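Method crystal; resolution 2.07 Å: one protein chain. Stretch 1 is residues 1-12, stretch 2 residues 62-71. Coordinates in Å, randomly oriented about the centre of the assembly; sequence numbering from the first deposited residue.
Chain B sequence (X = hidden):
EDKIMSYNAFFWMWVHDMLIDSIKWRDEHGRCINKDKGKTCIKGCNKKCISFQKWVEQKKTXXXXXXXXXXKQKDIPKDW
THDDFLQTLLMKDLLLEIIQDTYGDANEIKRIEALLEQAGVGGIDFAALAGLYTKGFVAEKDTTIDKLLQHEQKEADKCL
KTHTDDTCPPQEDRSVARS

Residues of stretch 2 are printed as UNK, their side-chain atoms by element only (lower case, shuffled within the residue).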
ATOM      1  N   GLU B   1       7.368  25.020 -21.070  1.00 53.82           N
ATOM      2  CA  GLU B   1       7.061  23.600 -20.907  1.00 53.21           C
ATOM      3  C   GLU B   1       8.323  22.812 -20.481  1.00 58.09           C
ATOM      4  O   GLU B   1       8.275  21.963 -19.592  1.00 55.85           O
ATOM      5  CB  GLU B   1       6.378  23.023 -22.159  1.00 56.26           C
ATOM      6  CG  GLU B   1       5.870  21.615 -21.947  1.00 68.53           C
ATOM      7  CD  GLU B   1       4.370  21.428 -21.810  1.00 86.58           C
ATOM      8  OE1 GLU B   1       3.927  20.262 -21.899  1.00 71.04           O
ATOM      9  OE2 GLU B   1       3.638  22.428 -21.624  1.00 79.32           O
ATOM     10  N   ASP B   2       9.435  23.099 -21.106  1.00 59.20           N
ATOM     11  CA  ASP B   2      10.705  22.509 -20.699  1.00 59.98           C
ATOM     12  C   ASP B   2      11.615  23.646 -20.308  1.00 66.00           C
ATOM     13  O   ASP B   2      11.498  24.750 -20.837  1.00 66.19           O
ATOM     14  CB  ASP B   2      11.323  21.689 -21.830  1.00 64.88           C
ATOM     15  CG  ASP B   2      10.434  20.560 -22.270  1.00 81.74           C
ATOM     16  OD1 ASP B   2      10.379  19.539 -21.551  1.00 85.02           O
ATOM     17  OD2 ASP B   2       9.736  20.721 -23.293  1.00 83.86           O
ATOM     18  N   LYS B   3      12.481  23.421 -19.341  1.00 66.34           N
ATOM     19  CA  LYS B   3      13.411  24.480 -18.976  1.00 67.33           C
ATOM     20  C   LYS B   3      14.810  23.998 -19.277  1.00 75.92           C
ATOM     21  O   LYS B   3      14.935  22.918 -19.875  1.00 79.36           O
ATOM     22  CB  LYS B   3      13.193  24.984 -17.557  1.00 67.43           C
ATOM     23  CG  LYS B   3      11.937  25.846 -17.421  1.00 63.45           C
ATOM     24  CD  LYS B   3      10.779  25.033 -16.933  1.00 50.95           C
ATOM     25  CE  LYS B   3       9.496  25.787 -17.077  1.00 40.30           C
ATOM     26  NZ  LYS B   3       8.489  24.872 -17.661  1.00 37.73           N
ATOM     27  N   ILE B   4      15.858  24.783 -18.961  1.00 71.27           N
ATOM     28  CA  ILE B   4      17.243  24.385 -19.310  1.00 72.12           C
ATOM     29  C   ILE B   4      17.542  22.913 -18.842  1.00 74.03           C
ATOM     30  O   ILE B   4      18.272  22.169 -19.512  1.00 76.16           O
ATOM     31  CB  ILE B   4      18.309  25.438 -18.828  1.00 74.41           C
ATOM     32  CG1 ILE B   4      17.845  26.906 -19.096  1.00 74.31           C
ATOM     33  CG2 ILE B   4      19.676  25.181 -19.476  1.00 77.50           C
ATOM     34  CD1 ILE B   4      17.763  27.808 -17.886  1.00 71.98           C
ATOM     35  N   MET B   5      16.864  22.506 -17.752  1.00 65.39           N
ATOM     36  CA  MET B   5      16.944  21.231 -17.051  1.00 62.71           C
ATOM     37  C   MET B   5      15.519  20.714 -16.802  1.00 61.03           C
ATOM     38  O   MET B   5      14.576  21.233 -17.407  1.00 61.19           O
ATOM     39  CB  MET B   5      17.669  21.468 -15.709  1.00 63.56           C
ATOM     40  CG  MET B   5      17.093  22.614 -14.890  1.00 66.27           C
ATOM     41  SD  MET B   5      18.331  23.608 -13.989  1.00 69.74           S
ATOM     42  CE  MET B   5      18.373  25.036 -15.020  1.00 67.39           C
ATOM     43  N   SER B   6      15.354  19.713 -15.898  1.00 52.66           N
ATOM     44  CA  SER B   6      14.031  19.193 -15.522  1.00 49.13           C
ATOM     45  C   SER B   6      13.269  20.314 -14.816  1.00 48.29           C
ATOM     46  O   SER B   6      13.906  21.190 -14.221  1.00 47.79           O
ATOM     47  CB  SER B   6      14.161  17.980 -14.603  1.00 51.46           C
ATOM     48  OG  SER B   6      14.399  18.308 -13.237  1.00 55.46           O
ATOM     49  N   TYR B   7      11.923  20.306 -14.890  1.00 43.22           N
ATOM     50  CA  TYR B   7      11.104  21.333 -14.236  1.00 41.54           C
ATOM     51  C   TYR B   7      11.410  21.405 -12.724  1.00 43.13           C
ATOM     52  O   TYR B   7      11.752  22.478 -12.244  1.00 43.19           O
ATOM     53  CB  TYR B   7       9.595  21.201 -14.550  1.00 42.14           C
ATOM     54  CG  TYR B   7       8.760  22.247 -13.840  1.00 42.21           C
ATOM     55  CD1 TYR B   7       8.822  23.594 -14.209  1.00 44.92           C
ATOM     56  CD2 TYR B   7       7.953  21.905 -12.759  1.00 39.56           C
ATOM     57  CE1 TYR B   7       8.090  24.564 -13.526  1.00 44.51           C
ATOM     58  CE2 TYR B   7       7.201  22.862 -12.084  1.00 39.09           C
ATOM     59  CZ  TYR B   7       7.282  24.190 -12.458  1.00 46.82           C
ATOM     60  OH  TYR B   7       6.564  25.115 -11.742  1.00 42.45           O
ATOM     61  N   ASN B   8      11.446  20.251 -12.026  1.00 39.49           N
ATOM     62  CA  ASN B   8      11.769  20.165 -10.594  1.00 36.60           C
ATOM     63  C   ASN B   8      13.112  20.832 -10.296  1.00 39.66           C
ATOM     64  O   ASN B   8      13.157  21.732  -9.471  1.00 38.44           O
ATOM     65  CB  ASN B   8      11.719  18.717 -10.087  1.00 39.29           C
ATOM     66  CG  ASN B   8      11.940  18.585  -8.581  1.00 62.89           C
ATOM     67  OD1 ASN B   8      13.064  18.326  -8.095  1.00 57.39           O
ATOM     68  ND2 ASN B   8      10.873  18.769  -7.810  1.00 48.91           N
ATOM     69  N   ALA B   9      14.168  20.486 -11.054  1.00 39.60           N
ATOM     70  CA  ALA B   9      15.513  21.079 -10.919  1.00 39.75           C
ATOM     71  C   ALA B   9      15.486  22.588 -11.150  1.00 43.74           C
ATOM     72  O   ALA B   9      16.076  23.341 -10.366  1.00 43.69           O
ATOM     73  CB  ALA B   9      16.471  20.432 -11.906  1.00 41.86           C
ATOM     74  N   PHE B  10      14.796  23.028 -12.236  1.00 37.93           N
ATOM     75  CA  PHE B  10      14.701  24.438 -12.577  1.00 36.99           C
ATOM     76  C   PHE B  10      13.988  25.242 -11.505  1.00 37.80           C
ATOM     77  O   PHE B  10      14.477  26.305 -11.106  1.00 36.03           O
ATOM     78  CB  PHE B  10      14.040  24.638 -13.952  1.00 39.79           C
ATOM     79  CG  PHE B  10      13.948  26.091 -14.333  1.00 41.95           C
ATOM     80  CD1 PHE B  10      15.022  26.738 -14.921  1.00 46.51           C
ATOM     81  CD2 PHE B  10      12.789  26.821 -14.083  1.00 44.41           C
ATOM     82  CE1 PHE B  10      14.954  28.098 -15.224  1.00 48.48           C
ATOM     83  CE2 PHE B  10      12.706  28.169 -14.430  1.00 47.72           C
ATOM     84  CZ  PHE B  10      13.800  28.806 -14.960  1.00 46.94           C
ATOM     85  N   PHE B  11      12.819  24.739 -11.068  1.00 32.26           N
ATOM     86  CA  PHE B  11      11.970  25.339 -10.038  1.00 30.24           C
ATOM     87  C   PHE B  11      12.776  25.774  -8.783  1.00 35.59           C
ATOM     88  O   PHE B  11      12.680  26.925  -8.351  1.00 35.79           O
ATOM     89  CB  PHE B  11      10.819  24.363  -9.660  1.00 29.34           C
ATOM     90  CG  PHE B  11       9.847  24.885  -8.627  1.00 28.78           C
ATOM     91  CD1 PHE B  11      10.153  24.836  -7.267  1.00 29.01           C
ATOM     92  CD2 PHE B  11       8.648  25.474  -9.013  1.00 30.18           C
ATOM     93  CE1 PHE B  11       9.269  25.355  -6.316  1.00 29.42           C
ATOM     94  CE2 PHE B  11       7.740  25.953  -8.058  1.00 31.88           C
ATOM     95  CZ  PHE B  11       8.071  25.926  -6.726  1.00 30.20           C
ATOM     96  N   TRP B  12      13.565  24.857  -8.221  1.00 32.42           N
ATOM     97  CA  TRP B  12      14.323  25.118  -7.005  1.00 31.14           C
ATOM     98  C   TRP B  12      15.513  26.004  -7.219  1.00 34.14           C
ATOM     99  O   TRP B  12      15.759  26.881  -6.394  1.00 32.38           O
ATOM    100  CB  TRP B  12      14.688  23.802  -6.319  1.00 29.72           C
ATOM    101  CG  TRP B  12      13.441  23.169  -5.799  1.00 28.94           C
ATOM    102  CD1 TRP B  12      12.805  22.068  -6.297  1.00 31.24           C
ATOM    103  CD2 TRP B  12      12.577  23.716  -4.797  1.00 28.14           C
ATOM    104  NE1 TRP B  12      11.641  21.846  -5.604  1.00 29.65           N
ATOM    105  CE2 TRP B  12      11.488  22.832  -4.660  1.00 30.46           C
ATOM    106  CE3 TRP B  12      12.668  24.819  -3.934  1.00 29.61           C
ATOM    107  CZ2 TRP B  12      10.482  23.035  -3.726  1.00 29.18           C
ATOM    108  CZ3 TRP B  12      11.661  25.024  -3.022  1.00 30.81           C
ATOM    109  CH2 TRP B  12      10.585  24.137  -2.922  1.00 31.08           C
ATOM    110  N   UNK B  62       8.574  36.172 -14.361  1.00 52.74           N
ATOM    111  CA  UNK B  62       9.179  34.838 -14.465  1.00 51.27           C
ATOM    112  C   UNK B  62       8.422  33.848 -13.591  1.00 51.03           C
ATOM    113  O   UNK B  62       8.136  32.731 -14.033  1.00 48.19           O
ATOM    114  c   UNK B  62      11.548  35.297 -15.241  1.00 61.25           C
ATOM    115  o   UNK B  62      13.546  36.528 -15.566  1.00 66.33           O
ATOM    116  o   UNK B  62      13.554  35.025 -13.955  1.00 63.12           O
ATOM    117  c   UNK B  62      12.985  35.638 -14.889  1.00 78.37           C
ATOM    118  c   UNK B  62      10.662  34.872 -14.084  1.00 51.11           C
ATOM    119  N   UNK B  63       8.047  34.306 -12.367  1.00 46.73           N
ATOM    120  CA  UNK B  63       7.318  33.526 -11.365  1.00 43.56           C
ATOM    121  C   UNK B  63       5.946  33.118 -11.838  1.00 48.12           C
ATOM    122  O   UNK B  63       5.548  31.987 -11.573  1.00 47.29           O
ATOM    123  c   UNK B  63       6.176  30.579  -6.732  1.00 36.52           C
ATOM    124  c   UNK B  63       7.108  29.670  -7.174  1.00 35.86           C
ATOM    125  c   UNK B  63       7.908  31.184  -8.889  1.00 36.67           C
ATOM    126  c   UNK B  63       6.607  33.454  -8.910  1.00 38.23           C
ATOM    127  c   UNK B  63       5.592  33.867  -8.099  1.00 41.25           C
ATOM    128  c   UNK B  63       6.975  32.142  -8.457  1.00 36.19           C
ATOM    129  c   UNK B  63       7.256  34.247 -10.008  1.00 39.83           C
ATOM    130  n   UNK B  63       5.302  32.894  -7.170  1.00 38.58           N
ATOM    131  c   UNK B  63       7.971  29.963  -8.233  1.00 36.23           C
ATOM    132  c   UNK B  63       6.137  31.826  -7.364  1.00 38.82           C
ATOM    133  N   UNK B  64       5.254  34.023 -12.546  1.00 49.00           N
ATOM    134  CA  UNK B  64       3.937  33.781 -13.129  1.00 48.54           C
ATOM    135  C   UNK B  64       3.976  32.606 -14.092  1.00 52.76           C
ATOM    136  O   UNK B  64       3.104  31.722 -14.045  1.00 54.38           O
ATOM    137  N   UNK B  65       5.011  32.585 -14.961  1.00 47.36           N
ATOM    138  CA  UNK B  65       5.248  31.526 -15.954  1.00 47.62           C
ATOM    139  C   UNK B  65       5.557  30.167 -15.273  1.00 50.91           C
ATOM    140  O   UNK B  65       5.059  29.128 -15.716  1.00 52.45           O
ATOM    141  c   UNK B  65       6.375  31.938 -16.931  1.00 50.12           C
ATOM    142  c   UNK B  65       5.939  32.921 -18.048  1.00 51.25           C
ATOM    143  c   UNK B  65       7.123  33.790 -18.476  1.00 61.73           C
ATOM    144  c   UNK B  65       6.720  35.013 -19.293  1.00 73.85           C
ATOM    145  n   UNK B  65       6.772  34.770 -20.766  1.00 77.10           N
ATOM    146  N   UNK B  66       6.359  30.185 -14.188  1.00 44.07           N
ATOM    147  CA  UNK B  66       6.722  28.991 -13.415  1.00 40.44           C
ATOM    148  C   UNK B  66       5.478  28.431 -12.724  1.00 46.01           C
ATOM    149  O   UNK B  66       5.256  27.220 -12.798  1.00 45.14           O
ATOM    150  c   UNK B  66       9.152  29.588 -13.306  1.00 40.52           C
ATOM    151  c   UNK B  66      10.334  30.197 -12.601  1.00 38.99           C
ATOM    152  c   UNK B  66       7.902  29.293 -12.466  1.00 40.09           C
ATOM    153  c   UNK B  66       8.158  28.143 -11.504  1.00 36.78           C
ATOM    154  N   UNK B  67       4.633  29.307 -12.114  1.00 43.75           N
ATOM    155  CA  UNK B  67       3.393  28.869 -11.443  1.00 43.84           C
ATOM    156  C   UNK B  67       2.443  28.230 -12.423  1.00 50.97           C
ATOM    157  O   UNK B  67       1.763  27.265 -12.077  1.00 49.03           O
ATOM    158  c   UNK B  67       2.689  30.022 -10.715  1.00 46.60           C
ATOM    159  c   UNK B  67       3.410  30.479  -9.437  1.00 44.31           C
ATOM    160  c   UNK B  67       2.524  31.436  -8.637  1.00 51.65           C
ATOM    161  n   UNK B  67       1.446  33.673  -8.526  1.00 50.60           N
ATOM    162  c   UNK B  67       2.446  32.832  -9.230  1.00 47.51           C
ATOM    163  N   UNK B  68       2.409  28.767 -13.655  1.00 51.21           N
ATOM    164  CA  UNK B  68       1.572  28.290 -14.754  1.00 51.78           C
ATOM    165  C   UNK B  68       1.921  26.870 -15.172  1.00 52.56           C
ATOM    166  O   UNK B  68       1.005  26.073 -15.366  1.00 52.04           O
ATOM    167  c   UNK B  68       1.596  29.276 -15.935  1.00 56.77           C
ATOM    168  c   UNK B  68       0.635  30.440 -15.758  1.00 74.57           C
ATOM    169  o   UNK B  68      -0.499  30.210 -15.255  1.00 76.12           O
ATOM    170  o   UNK B  68       0.988  31.570 -16.171  1.00 83.88           O
ATOM    171  N   UNK B  69       3.220  26.516 -15.226  1.00 46.68           N
ATOM    172  CA  UNK B  69       3.611  25.141 -15.565  1.00 44.60           C
ATOM    173  C   UNK B  69       3.321  24.190 -14.396  1.00 43.73           C
ATOM    174  O   UNK B  69       2.967  23.034 -14.631  1.00 42.92           O
ATOM    175  c   UNK B  69       5.398  23.758 -16.707  1.00 48.01           C
ATOM    176  c   UNK B  69       4.964  23.322 -17.911  1.00 52.16           C
ATOM    177  c   UNK B  69       5.100  25.041 -15.986  1.00 45.03           C
ATOM    178  n   UNK B  69       6.128  22.754 -16.114  1.00 47.47           N
ATOM    179  n   UNK B  69       5.462  22.048 -18.072  1.00 50.90           N
ATOM    180  c   UNK B  69       6.152  21.756 -16.977  1.00 47.39           C
ATOM    181  N   UNK B  70       3.428  24.689 -13.141  1.00 37.02           N
ATOM    182  CA  UNK B  70       3.149  23.906 -11.926  1.00 35.58           C
ATOM    183  C   UNK B  70       1.698  23.437 -11.894  1.00 39.88           C
ATOM    184  O   UNK B  70       1.406  22.338 -11.431  1.00 39.26           O
ATOM    185  c   UNK B  70       3.904  22.478  -7.060  1.00 35.27           C
ATOM    186  c   UNK B  70       2.513  23.644  -8.606  1.00 40.03           C
ATOM    187  c   UNK B  70       4.999  22.750  -7.844  1.00 36.60           C
ATOM    188  c   UNK B  70       3.607  23.941  -9.404  1.00 36.30           C
ATOM    189  c   UNK B  70       4.855  23.498  -9.002  1.00 35.14           C
ATOM    190  c   UNK B  70       2.664  22.916  -7.436  1.00 38.38           C
ATOM    191  c   UNK B  70       3.445  24.742 -10.669  1.00 36.38           C
ATOM    192  N   UNK B  71       0.797  24.300 -12.326  1.00 38.55           N
ATOM    193  CA  UNK B  71      -0.637  24.052 -12.383  1.00 40.74           C
ATOM    194  C   UNK B  71      -0.998  23.059 -13.498  1.00 45.43           C
ATOM    195  O   UNK B  71      -2.133  22.591 -13.553  1.00 46.93           O
ATOM    196  n   UNK B  71      -2.049  28.289 -10.216  1.00 49.44           N
ATOM    197  c   UNK B  71      -2.263  27.411 -11.365  1.00 48.76           C
ATOM    198  c   UNK B  71      -1.514  29.501 -10.278  1.00 57.97           C
ATOM    199  c   UNK B  71      -1.333  26.215 -11.278  1.00 45.23           C
ATOM    200  c   UNK B  71      -1.406  25.373 -12.539  1.00 42.24           C
ATOM    201  n   UNK B  71      -1.341  30.214  -9.173  1.00 41.62           N
ATOM    202  n   UNK B  71      -1.194  30.034 -11.451  1.00 53.46           N
TER

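Position 62 has five side-chain atoms: three carbons in a row, the third carrying two oxygens. No atom of stretch 1 is in contact. It is Glu 62.

Position 63 has one carbon, then fused five- and six-membered rings holding eight carbons and one nitrogen. Its CB points away from stretch 1, but the far end of the ring system comes back to the ring of Phe 11. This is Trp 63. Its CH2 lies 3.9 Å from Phe 11 CE2, and the two rings meet obliquely.

Position 64 has no side-chain atoms, so it is Gly 64.

Position 65 has four carbons in a row ending in nitrogen. The chain leads away from stretch 1. It is Lys 65.

Position 66 has four carbons, forked at the first, with one arm two carbons long. It sits among the rings of Tyr 7, Phe 10 and Phe 11. The fork and the unequal arms make it Ile 66. Ile 66 CD1 meets the edge of the Phe 10 ring, 3.6 Å from Phe 10 CE2. Ile 66 CG2 is 3.7 Å from Phe 11 CD2.

Position 67 again has four carbons in a row ending in nitrogen. Its CA-to-CB bond points away from stretch 1. It is Lys 67.

Position 68 has two carbons, the second carrying two oxygens. It does not touch stretch 1. It is Asp 68.

Position 69 has one carbon and a five-membered ring of three carbons and two nitrogens. The ring lies near Glu 1, Lys 3 and Tyr 7. It is His 69. Its edge is turned to the face of Tyr 7, with His 69 ND1 3.4 Å from Tyr 7 CD1. Lys 3 NZ sits over one face of the imidazole, 3.4 Å from His 69 CG. Glu 1 O is 3.2 Å from His 69 NE2, but the angle is too poor for a hydrogen bond.

Position 70 has one carbon and a ring of six carbons, with no oxygen. It packs near Tyr 7 and Phe 11. It is Phe 70. Phe 70 CD2 is 3.9 Å from Phe 11 CE2.

Position 71 has three carbons, a nitrogen, then a carbon carrying two more nitrogens. It is Arg 71.

The two helices run roughly antiparallel, at 148°. Tyr 7 OH donates the one hydrogen bond across the contact, to Ile 66 O at 2.7 Å. This bond ties the tyrosine to the helix backbone, while its ring packs against His 69.

Stretch 2 (62-71) EWGKIKDHFR
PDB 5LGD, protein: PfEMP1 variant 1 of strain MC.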